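PDB 3MIZ: putative transcriptional regulator protein, LacI family, which probably binds cis-regulatory DNA and represses transcription, as LacI-family regulators generally do, through a sensor region related to periplasmic binding proteins. Local coordinates for residues L148-D151 with A152-R155. Residues are numbered along the deposited sequence; the frame is centred on the assembly and turned at random.
Sequences LRLD and AFRR
R154 reaches back one helical turn to lie across L150, and its chain can be followed outward atom by atom. CB sits 3.6 Å from L150 O, the same carbonyl that accepts the R154 N-H at 2.9 Å in a nearly straight bond (169°). CG comes closer still to that oxygen, at 3.4 Å, because chi1 of -74° sets it beside its own backbone N and turns the chain back toward the preceding turn. From CG to NE the chain is extended, and CD passes 4.0 Å from L150 O before NE arrives 3.8 Å from L150 CG. The guanidinium meets the leucine obliquely, with NH2 near CD2. Arginine suits a partly exposed position like this: its methylenes run past the L150 carbonyl, NE meets the leucine's CG and methyls, and NH1 goes on to a salt bridge with E164. Cut back to alanine, this position would probably leave E164 without its charged mate and L150 without the chain crossing it. Helix 144-160 is the crossover of a beta-alpha-beta unit between parallel strands 134-138 and 167-174, within the periplasmic-binding-protein-like fold of LacI-family regulators. Toward that sheet, L150 and F153 supply the apolar bulk: L150 CD1 stands 4.4 Å from F153 CD2, and both residues pack on Y136 and I169. A152, whose N-H bonds to L148 O at 3.1 Å, carries a methyl small enough to fit against Y116 and A119 of helix 115-127. R149 points elsewhere, pairing with D115, donating to G204 O and making a cation-pi contact with F232, while its carbonyl takes the F153 N-H at 3.1 Å. The carbonyl of D151, a partly exposed residue, accepts the N-H of R155, whose exposed side chain touches Y116.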
loop_
_atom_site.group_PDB
_atom_site.type_symbol
_atom_site.label_atom_id
_atom_site.label_comp_id
_atom_site.label_asym_id
_atom_site.label_seq_id
_atom_site.Cartn_x
_atom_site.Cartn_y
_atom_site.Cartn_z
ATOM N N LEU A 148 -9.084 -19.755 5.876
ATOM C CA LEU A 148 -10.344 -19.584 6.597
ATOM C C LEU A 148 -11.445 -19.059 5.678
ATOM O O LEU A 148 -12.599 -19.440 5.816
ATOM C CB LEU A 148 -10.170 -18.623 7.768
ATOM C CG LEU A 148 -9.253 -19.121 8.885
ATOM C CD1 LEU A 148 -9.156 -18.058 9.972
ATOM C CD2 LEU A 148 -9.806 -20.420 9.450
ATOM N N ARG A 149 -11.094 -18.178 4.749
ATOM C CA ARG A 149 -12.088 -17.644 3.823
ATOM C C ARG A 149 -12.577 -18.761 2.904
ATOM O O ARG A 149 -13.754 -18.812 2.538
ATOM C CB ARG A 149 -11.484 -16.504 2.997
ATOM C CG ARG A 149 -11.019 -15.351 3.861
ATOM C CD ARG A 149 -10.259 -14.302 3.070
ATOM N NE ARG A 149 -9.641 -13.337 3.974
ATOM C CZ ARG A 149 -8.908 -12.304 3.578
ATOM N NH1 ARG A 149 -8.691 -12.089 2.286
ATOM N NH2 ARG A 149 -8.389 -11.486 4.482
ATOM N N LEU A 150 -11.665 -19.655 2.542
ATOM C CA LEU A 150 -11.996 -20.781 1.677
ATOM C C LEU A 150 -12.847 -21.786 2.451
ATOM O O LEU A 150 -13.787 -22.374 1.904
ATOM C CB LEU A 150 -10.720 -21.455 1.166
ATOM C CG LEU A 150 -10.927 -22.742 0.354
ATOM C CD1 LEU A 150 -11.740 -22.452 -0.916
ATOM C CD2 LEU A 150 -9.576 -23.330 0.004
ATOM N N ASP A 151 -12.525 -21.981 3.728
ATOM C CA ASP A 151 -13.303 -22.903 4.552
ATOM C C ASP A 151 -14.753 -22.423 4.577
ATOM O O ASP A 151 -15.690 -23.222 4.505
ATOM C CB ASP A 151 -12.793 -22.938 5.994
ATOM C CG ASP A 151 -11.466 -23.666 6.148
ATOM O OD1 ASP A 151 -11.097 -24.487 5.274
ATOM O OD2 ASP A 151 -10.801 -23.423 7.178
ATOM N N ALA A 152 -14.926 -21.110 4.691
ATOM C CA ALA A 152 -16.258 -20.508 4.752
ATOM C C ALA A 152 -17.002 -20.697 3.444
ATOM O O ALA A 152 -18.180 -21.040 3.439
ATOM C CB ALA A 152 -16.155 -19.029 5.075
ATOM N N PHE A 153 -16.313 -20.462 2.339
ATOM C CA PHE A 153 -16.918 -20.610 1.022
ATOM C C PHE A 153 -17.414 -22.040 0.840
ATOM O O PHE A 153 -18.544 -22.265 0.399
ATOM C CB PHE A 153 -15.891 -20.269 -0.060
ATOM C CG PHE A 153 -16.392 -20.466 -1.461
ATOM C CD1 PHE A 153 -17.458 -19.716 -1.946
ATOM C CD2 PHE A 153 -15.793 -21.400 -2.300
ATOM C CE1 PHE A 153 -17.919 -19.893 -3.255
ATOM C CE2 PHE A 153 -16.246 -21.583 -3.606
ATOM C CZ PHE A 153 -17.310 -20.828 -4.084
ATOM N N ARG A 154 -16.567 -23.002 1.190
ATOM C CA ARG A 154 -16.925 -24.408 1.056
ATOM C C ARG A 154 -18.157 -24.813 1.854
ATOM O O ARG A 154 -19.072 -25.418 1.303
ATOM C CB ARG A 154 -15.749 -25.305 1.461
ATOM C CG ARG A 154 -14.608 -25.360 0.461
ATOM C CD ARG A 154 -13.483 -26.236 1.004
ATOM N NE ARG A 154 -12.298 -26.243 0.151
ATOM C CZ ARG A 154 -12.225 -26.843 -1.032
ATOM N NH1 ARG A 154 -13.275 -27.495 -1.514
ATOM N NH2 ARG A 154 -11.101 -26.793 -1.730
ATOM N N ARG A 155 -18.194 -24.501 3.145
ATOM C CA ARG A 155 -19.354 -24.885 3.947
ATOM C C ARG A 155 -20.616 -24.069 3.673
ATOM O O ARG A 155 -21.717 -24.617 3.684
ATOM C CB ARG A 155 -19.058 -24.812 5.446
ATOM C CG ARG A 155 -20.265 -25.260 6.288
ATOM C CD ARG A 155 -20.034 -25.103 7.778
ATOM N NE ARG A 155 -21.250 -25.329 8.562
ATOM C CZ ARG A 155 -21.888 -26.494 8.666
ATOM N NH1 ARG A 155 -21.441 -27.572 8.032
ATOM N NH2 ARG A 155 -22.971 -26.586 9.425
#